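Local coordinates for protein xylosidase (Xanthomonas axonopodis pv. citri, PDB 6XN2) that probably hydrolyses xylo-oligosaccharides as a glycoside hydrolase family 43 xylosidase, binding xylose units in a central pocket near a calcium ion, at residues T48-A53 / L320-D324; I169-L174 / E257-V261; G275-I280 / G304-H309. One frame throughout, in Å; residues are numbered along the deposited sequence.

All three contacts are buried near the centre of a five-bladed beta-propeller, but they differ in their distance from its middle and in chemistry. Contact 1 sets a strand of the first blade against one of the last, through an imidazole hydrogen bond and proline and alanine packing. Contact 2, the closest to the centre of the chain, joins the innermost strands of two adjacent blades and takes two acidic residues to the sugar. Contact 3 pairs two loops; its outer part includes partly exposed residues, while its inner end reaches the calcium. Contacts 1 and 2 both bind the xylose; water 1 bridges carbonyls in contact 2 and coordinates the calcium in contact 3.

Contact 1. Residues T48-A53 / L320-D324; sequences TADPSA and LFYHD. With XYP (beta-D-xylopyranose), chain E.
Ala53 CB sits over one face of the Phe321 ring, 3.6 Å from the Phe321 ring centroid, whereas the His323 ring is met mainly at its edge, by Asp50 N and Pro51 CD. These contacts join the first and last blades of the GH43 five-bladed beta-propeller: strands 51-53 and 320-324 run antiparallel with their axes 6.6 Å apart, too far for a continuous sheet. Pro51 fills the middle, its CG resting 3.7 Å from Phe321 CB and close to the backbone that leads into Tyr322. The polar link is nearly straight: Asp50 N donates to His323 ND1 at 3.0 Å, with an N-H...N angle of 171°, although the donor is tilted from the imidazole plane. With ND1 accepting, a neutral imidazole would probably carry its proton on NE2, which probably hydrogen-bonds Thr306 OG1. The chain turns a corner at Asp50, and its carboxylate lies alongside His323, the two planes 69° apart. Asp50 CG is anti to its carbonyl carbon (chi1 -42°), an orientation that brings the carboxylate to the sugar pocket. Ser65 also bonds Asp50 OD2, and the xylose hydroxyl O4 donates to Asp50 OD2 at 2.6 Å.

Contact 2. Residues I169-L174 / E257-V261; sequences IDPAVL and EGPWV. With XYP (beta-D-xylopyranose), chain E.
Asp170 and Glu257 meet around one xylose, and their hydrogen bonds to it form the first group of interactions. The two Asp170 oxygens take adjacent hydroxyls, OD1 accepting from xylose O3 at 2.8 Å and OD2 from xylose O2 at 2.9 Å, which fixes the carboxylate against the sugar. Glu257 is extended beyond CG, and Glu257 OE1 accepts a hydrogen bond from xylose O1 (2.9 Å). Between the segments themselves, Gly258 N reaches Asp170 OD2 at 2.8 Å, but the N-H...O angle of 122° makes this bond weak. A water-mediated link follows: water 1 donates to Asp170 O and Pro259 O, tying the two backbones together, and it also coordinates the calcium ion. The remaining contacts are van der Waals packing: Ala172 CB lies 3.2 Å from Pro259 O. Apolar pairs complete it, Ala172 CB approaching Trp260 CE3 obliquely and Leu174 CD2 meeting Val261 CG1 at 3.8 Å. Val261 CG1 is anti to the backbone N (chi1 178°), on the side that meets the leucine. Strands 172-174 and 257-261 are nearly parallel, 10° apart, with 6.8 Å between axes. Such neighbouring innermost strands, converging on acidic residues and a central pocket, are characteristic of the GH43 five-bladed beta-propeller.

Contact 3. Residues G275-I280 / G304-H309; sequences GDTHRI and GWTTHH. With CA (calcium ion), chain D.
The central calcium site of the GH43 beta-propeller lies at one end of this contact, where His308 NE2 binds the calcium ion at 2.6 Å. The metal lies in the plane of the His308 ring, at its edge; five waters and one further atom are also bound to the metal, and His308 also touches the bound xylose.

Its neighbours in sequence turn to the other segment. His309 offers a ring face to Ile280, whose CG2 stands 3.5 Å from the His309 ring centroid and 9° off its normal, a CH-pi contact almost directly over the centre. Ile280 CG2 is anti to the backbone N, the branch placed to reach this face, while Ile280 CD1 extends to Thr307 OG1 at 3.6 Å. That hydroxyl donates to water 4, which in turn donates to His278 O, a water bridge between the two loops.

At the outer end, residues 275-278 form a beta turn, closed by His278 N donating to Gly275 O. The His278 edge points toward the Trp305 face in a T-shaped pair, centroids of the imidazole and the five-membered ring 4.5 Å apart and planes at 71°. His278 CE1 and Gly275 O lie over the same Trp305 face, both displaced toward the rim. The imidazole is further fixed by His278 ND1 donating to Trp305 O at 2.8 Å; the donor lies in the carbonyl plane, on a lone pair, but the N-H...O angle of 130° is bent. Trp364 stacks on His278 as well.

Residues 275-280 lead from strand 267-273 into strand 280-285, and residues 304-309 connect strand 292-299 to strand 310-314. Ser271, from strand 267-273, bonds His309 NE2, and Leu299 of strand 292-299 packs on both Ile280 and Thr307.

Contact 1. Residues T48-A53 / L320-D324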
# COMPACT_ATOMS: atom_id res chain seq x y z
N THR A 48 -3.98 -1.66 -13.45
CA THR A 48 -3.89 -0.90 -12.21
C THR A 48 -3.42 -1.80 -11.06
O THR A 48 -3.71 -2.99 -11.05
CB THR A 48 -5.24 -0.27 -11.83
OG1 THR A 48 -6.24 -1.30 -11.72
CG2 THR A 48 -5.68 0.76 -12.87
N ALA A 49 -2.71 -1.22 -10.10
CA ALA A 49 -2.21 -2.00 -8.96
C ALA A 49 -2.16 -1.14 -7.70
O ALA A 49 -2.40 0.06 -7.77
CB ALA A 49 -0.84 -2.56 -9.26
N ASP A 50 -1.86 -1.77 -6.57
CA ASP A 50 -1.60 -1.06 -5.32
C ASP A 50 -2.67 -0.03 -4.96
O ASP A 50 -2.36 1.16 -4.82
CB ASP A 50 -0.25 -0.36 -5.39
CG ASP A 50 0.83 -1.23 -6.04
OD1 ASP A 50 0.94 -2.42 -5.69
OD2 ASP A 50 1.56 -0.70 -6.89
N PRO A 51 -3.93 -0.46 -4.80
CA PRO A 51 -4.99 0.54 -4.64
C PRO A 51 -4.98 1.20 -3.26
O PRO A 51 -5.01 0.51 -2.25
CB PRO A 51 -6.26 -0.28 -4.84
CG PRO A 51 -5.89 -1.65 -4.36
CD PRO A 51 -4.44 -1.84 -4.72
N SER A 52 -5.02 2.51 -3.22
CA SER A 52 -5.13 3.23 -1.98
C SER A 52 -6.46 3.95 -2.01
O SER A 52 -6.61 4.90 -2.69
CB SER A 52 -3.98 4.20 -1.83
OG SER A 52 -2.81 3.57 -1.42
N ALA A 53 -7.41 3.46 -1.24
CA ALA A 53 -8.77 4.01 -1.26
C ALA A 53 -8.99 5.01 -0.14
O ALA A 53 -8.61 4.74 0.97
CB ALA A 53 -9.77 2.91 -1.19
N LEU A 320 -11.95 -4.05 1.57
CA LEU A 320 -10.58 -4.36 1.23
C LEU A 320 -10.39 -4.07 -0.26
O LEU A 320 -11.13 -4.60 -1.10
CB LEU A 320 -10.25 -5.83 1.53
CG LEU A 320 -8.86 -6.26 1.04
CD1 LEU A 320 -7.81 -5.59 1.90
CD2 LEU A 320 -8.65 -7.78 1.02
N PHE A 321 -9.43 -3.21 -0.58
CA PHE A 321 -9.04 -3.00 -1.96
C PHE A 321 -7.74 -3.73 -2.19
O PHE A 321 -6.82 -3.63 -1.38
CB PHE A 321 -8.89 -1.52 -2.28
CG PHE A 321 -10.18 -0.77 -2.27
CD1 PHE A 321 -10.79 -0.41 -1.08
CD2 PHE A 321 -10.80 -0.42 -3.47
CE1 PHE A 321 -11.99 0.28 -1.08
CE2 PHE A 321 -12.00 0.27 -3.47
CZ PHE A 321 -12.59 0.62 -2.27
N TYR A 322 -7.65 -4.49 -3.27
CA TYR A 322 -6.46 -5.28 -3.51
C TYR A 322 -6.26 -5.41 -5.00
O TYR A 322 -6.95 -4.74 -5.77
CB TYR A 322 -6.57 -6.66 -2.84
CG TYR A 322 -7.72 -7.51 -3.33
CD1 TYR A 322 -9.04 -7.24 -2.95
CD2 TYR A 322 -7.49 -8.62 -4.16
CE1 TYR A 322 -10.09 -8.03 -3.41
CE2 TYR A 322 -8.54 -9.41 -4.62
CZ TYR A 322 -9.83 -9.11 -4.23
OH TYR A 322 -10.88 -9.89 -4.68
N HIS A 323 -5.31 -6.23 -5.42
CA HIS A 323 -5.14 -6.48 -6.85
C HIS A 323 -4.72 -7.92 -7.14
O HIS A 323 -4.29 -8.65 -6.24
CB HIS A 323 -4.13 -5.49 -7.47
CG HIS A 323 -2.70 -5.72 -7.06
ND1 HIS A 323 -1.94 -4.75 -6.44
CD2 HIS A 323 -1.89 -6.79 -7.22
CE1 HIS A 323 -0.72 -5.23 -6.21
NE2 HIS A 323 -0.67 -6.47 -6.67
N ASP A 324 -4.87 -8.34 -8.39
CA ASP A 324 -4.23 -9.57 -8.83
C ASP A 324 -3.92 -9.50 -10.32
O ASP A 324 -4.13 -8.46 -10.97
CB ASP A 324 -5.08 -10.81 -8.50
CG ASP A 324 -6.41 -10.88 -9.27
OD1 ASP A 324 -6.56 -10.29 -10.36
OD2 ASP A 324 -7.31 -11.59 -8.78
O1 XYP E . 7.12 -4.58 -5.19
C1 XYP E . 5.92 -4.00 -5.63
C2 XYP E . 5.75 -2.66 -4.94
C3 XYP E . 4.74 -1.79 -5.62
C4 XYP E . 5.00 -1.75 -7.11
C5 XYP E . 5.01 -3.15 -7.65
O2 XYP E . 5.34 -2.79 -3.59
O3 XYP E . 4.99 -0.55 -5.03
O4 XYP E . 3.97 -1.06 -7.75
O5 XYP E . 6.02 -3.90 -7.03

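Contact 2. Residues I169-L174 / E257-V261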
# COMPACT_ATOMS: atom_id res chain seq x y z
N ILE A 169 10.01 2.52 -0.40
CA ILE A 169 8.77 2.71 -1.13
C ILE A 169 7.47 2.61 -0.37
O ILE A 169 7.46 2.67 0.82
CB ILE A 169 8.69 1.61 -2.21
CG1 ILE A 169 8.84 0.25 -1.59
CG2 ILE A 169 9.79 1.70 -3.20
CD1 ILE A 169 8.61 -0.89 -2.54
N ASP A 170 6.37 2.56 -1.12
CA ASP A 170 5.05 2.22 -0.58
C ASP A 170 4.53 3.13 0.54
O ASP A 170 4.20 2.65 1.63
CB ASP A 170 5.06 0.77 -0.11
CG ASP A 170 5.17 -0.20 -1.25
OD1 ASP A 170 5.28 0.27 -2.41
OD2 ASP A 170 5.15 -1.43 -1.01
N PRO A 171 4.39 4.41 0.28
CA PRO A 171 3.88 5.25 1.35
C PRO A 171 2.42 5.03 1.65
O PRO A 171 1.67 4.69 0.79
CB PRO A 171 4.01 6.64 0.77
CG PRO A 171 3.89 6.44 -0.68
CD PRO A 171 4.57 5.15 -0.96
N ALA A 172 2.08 5.18 2.90
CA ALA A 172 0.68 5.20 3.31
C ALA A 172 0.49 6.32 4.32
O ALA A 172 1.21 6.38 5.32
CB ALA A 172 0.26 3.86 3.91
N VAL A 173 -0.45 7.22 4.06
CA VAL A 173 -0.65 8.35 4.96
C VAL A 173 -1.97 8.21 5.72
O VAL A 173 -3.05 8.24 5.12
CB VAL A 173 -0.63 9.68 4.22
CG1 VAL A 173 -0.96 10.81 5.17
CG2 VAL A 173 0.72 9.90 3.58
N LEU A 174 -1.86 8.05 7.03
CA LEU A 174 -3.03 7.90 7.88
C LEU A 174 -3.53 9.25 8.38
O LEU A 174 -2.80 9.99 9.05
CB LEU A 174 -2.71 6.99 9.06
CG LEU A 174 -3.73 7.03 10.21
CD1 LEU A 174 -5.07 6.45 9.78
CD2 LEU A 174 -3.20 6.33 11.45
N GLU A 257 6.33 -5.46 2.46
CA GLU A 257 6.06 -4.19 1.81
C GLU A 257 4.62 -3.71 1.99
O GLU A 257 3.85 -4.33 2.64
CB GLU A 257 6.40 -4.23 0.32
CG GLU A 257 5.46 -5.02 -0.56
CD GLU A 257 6.06 -5.42 -1.90
OE1 GLU A 257 7.10 -4.93 -2.27
OE2 GLU A 257 5.46 -6.21 -2.61
N GLY A 258 4.34 -2.54 1.46
CA GLY A 258 2.99 -1.98 1.41
C GLY A 258 2.19 -1.85 2.70
O GLY A 258 1.08 -2.38 2.79
N PRO A 259 2.69 -1.11 3.68
CA PRO A 259 1.95 -0.94 4.91
C PRO A 259 0.69 -0.12 4.73
O PRO A 259 0.60 0.67 3.88
CB PRO A 259 2.91 -0.18 5.80
CG PRO A 259 3.77 0.53 4.90
CD PRO A 259 3.88 -0.27 3.65
N TRP A 260 -0.29 -0.38 5.56
CA TRP A 260 -1.51 0.41 5.57
C TRP A 260 -2.01 0.42 6.99
O TRP A 260 -1.91 -0.59 7.68
CB TRP A 260 -2.57 -0.17 4.62
CG TRP A 260 -3.87 0.62 4.58
CD1 TRP A 260 -4.96 0.45 5.40
CD2 TRP A 260 -4.20 1.69 3.68
NE1 TRP A 260 -5.94 1.35 5.06
CE2 TRP A 260 -5.50 2.13 4.01
CE3 TRP A 260 -3.53 2.32 2.63
CZ2 TRP A 260 -6.15 3.16 3.33
CZ3 TRP A 260 -4.17 3.35 1.95
CH2 TRP A 260 -5.47 3.76 2.30
N VAL A 261 -2.52 1.56 7.44
CA VAL A 261 -3.06 1.64 8.79
C VAL A 261 -4.47 2.23 8.75
O VAL A 261 -4.71 3.23 8.08
CB VAL A 261 -2.17 2.48 9.73
CG1 VAL A 261 -2.79 2.59 11.12
CG2 VAL A 261 -0.77 1.86 9.83
O1 XYP E . 7.12 -4.58 -5.19
C1 XYP E . 5.92 -4.00 -5.63
C2 XYP E . 5.75 -2.66 -4.94
C3 XYP E . 4.74 -1.79 -5.62
C4 XYP E . 5.00 -1.75 -7.11
C5 XYP E . 5.01 -3.15 -7.65
O2 XYP E . 5.34 -2.79 -3.59
O3 XYP E . 4.99 -0.55 -5.03
O4 XYP E . 3.97 -1.06 -7.75
O5 XYP E . 6.02 -3.90 -7.03
O HOH W 1 1.87 1.13 1.45

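Contact 3. Residues G275-I280 / G304-H309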
# COMPACT_ATOMS: atom_id res chain seq x y z
N GLY A 275 5.03 -10.58 1.17
CA GLY A 275 5.90 -10.83 0.03
C GLY A 275 5.97 -12.27 -0.46
O GLY A 275 5.10 -12.71 -1.22
N ASP A 276 7.00 -12.97 -0.04
CA ASP A 276 7.22 -14.33 -0.50
C ASP A 276 6.27 -15.39 -0.02
O ASP A 276 6.34 -16.50 -0.48
CB ASP A 276 8.67 -14.78 -0.37
CG ASP A 276 9.15 -14.83 1.05
OD1 ASP A 276 8.58 -14.17 1.90
OD2 ASP A 276 10.11 -15.54 1.28
N THR A 277 5.41 -15.04 0.92
CA THR A 277 4.40 -15.93 1.38
C THR A 277 3.02 -15.44 0.94
O THR A 277 2.04 -15.97 1.30
CB THR A 277 4.46 -16.21 2.86
OG1 THR A 277 4.43 -14.99 3.57
CG2 THR A 277 5.71 -16.95 3.17
N HIS A 278 3.03 -14.38 0.18
CA HIS A 278 1.86 -13.88 -0.47
C HIS A 278 0.59 -13.52 0.24
O HIS A 278 -0.44 -13.60 -0.34
CB HIS A 278 1.54 -14.78 -1.65
CG HIS A 278 2.72 -15.07 -2.50
ND1 HIS A 278 3.04 -14.36 -3.62
CD2 HIS A 278 3.70 -15.98 -2.35
CE1 HIS A 278 4.14 -14.85 -4.14
NE2 HIS A 278 4.56 -15.83 -3.38
N ARG A 279 0.68 -13.08 1.48
CA ARG A 279 -0.49 -12.66 2.16
C ARG A 279 -0.49 -11.25 2.62
O ARG A 279 0.50 -10.64 2.70
CB ARG A 279 -0.71 -13.43 3.43
CG ARG A 279 -0.05 -14.76 3.51
CD ARG A 279 0.20 -15.02 4.97
NE ARG A 279 0.97 -16.19 5.15
CZ ARG A 279 1.13 -16.81 6.30
NH1 ARG A 279 0.57 -16.36 7.39
NH2 ARG A 279 1.86 -17.90 6.32
N ILE A 280 -1.68 -10.77 2.90
CA ILE A 280 -1.83 -9.52 3.53
C ILE A 280 -2.11 -9.93 4.96
O ILE A 280 -3.04 -10.61 5.21
CB ILE A 280 -2.97 -8.65 3.04
CG1 ILE A 280 -2.84 -8.35 1.58
CG2 ILE A 280 -2.94 -7.34 3.79
CD1 ILE A 280 -1.59 -7.63 1.22
N GLY A 304 -0.49 -13.81 -9.34
CA GLY A 304 0.55 -12.84 -9.56
C GLY A 304 1.43 -12.81 -8.32
O GLY A 304 0.95 -12.96 -7.27
N TRP A 305 2.70 -12.56 -8.47
CA TRP A 305 3.58 -12.66 -7.31
C TRP A 305 3.23 -11.63 -6.24
O TRP A 305 3.14 -11.97 -5.06
CB TRP A 305 5.04 -12.49 -7.72
CG TRP A 305 6.01 -12.98 -6.68
CD1 TRP A 305 6.60 -14.21 -6.62
CD2 TRP A 305 6.50 -12.24 -5.54
NE1 TRP A 305 7.42 -14.29 -5.52
CE2 TRP A 305 7.38 -13.10 -4.85
CE3 TRP A 305 6.28 -10.95 -5.05
CZ2 TRP A 305 8.05 -12.70 -3.68
CZ3 TRP A 305 6.94 -10.56 -3.89
CH2 TRP A 305 7.81 -11.43 -3.22
N THR A 306 3.01 -10.39 -6.65
CA THR A 306 2.78 -9.32 -5.68
C THR A 306 1.36 -9.32 -5.13
O THR A 306 0.42 -9.84 -5.74
CB THR A 306 3.07 -7.93 -6.29
OG1 THR A 306 2.00 -7.53 -7.16
CG2 THR A 306 4.39 -7.94 -7.05
N THR A 307 1.20 -8.67 -3.98
CA THR A 307 -0.07 -8.47 -3.34
C THR A 307 0.02 -7.12 -2.62
O THR A 307 0.96 -6.86 -1.97
CB THR A 307 -0.50 -9.64 -2.44
OG1 THR A 307 -1.80 -9.40 -1.93
CG2 THR A 307 0.43 -9.83 -1.33
N HIS A 308 -0.97 -6.27 -2.81
CA HIS A 308 -0.96 -4.95 -2.23
C HIS A 308 -2.38 -4.53 -1.96
O HIS A 308 -3.25 -4.92 -2.65
CB HIS A 308 -0.36 -4.00 -3.21
CG HIS A 308 0.33 -2.85 -2.59
ND1 HIS A 308 1.68 -2.82 -2.42
CD2 HIS A 308 -0.12 -1.65 -2.17
CE1 HIS A 308 2.03 -1.69 -1.87
NE2 HIS A 308 0.96 -0.97 -1.70
N HIS A 309 -2.60 -3.67 -0.98
CA HIS A 309 -3.96 -3.34 -0.64
C HIS A 309 -4.20 -2.10 0.17
O HIS A 309 -3.30 -1.44 0.55
CB HIS A 309 -4.41 -4.44 0.31
CG HIS A 309 -3.94 -4.23 1.71
ND1 HIS A 309 -2.62 -4.09 2.04
CD2 HIS A 309 -4.62 -4.00 2.85
CE1 HIS A 309 -2.51 -3.87 3.33
NE2 HIS A 309 -3.71 -3.80 3.84
CA CA D . 0.07 1.16 -0.46
O HOH W 2 3.49 -11.10 -2.28
O HOH W 3 0.35 -13.17 -4.26
O HOH W 4 -2.47 -12.05 -1.11
O HOH W 5 -0.69 -0.54 1.42
O HOH W 1 1.87 1.13 1.45
O HOH W 6 -0.85 3.36 0.58
O HOH W 7 1.98 2.86 -1.12
O HOH W 8 -0.67 2.12 -2.80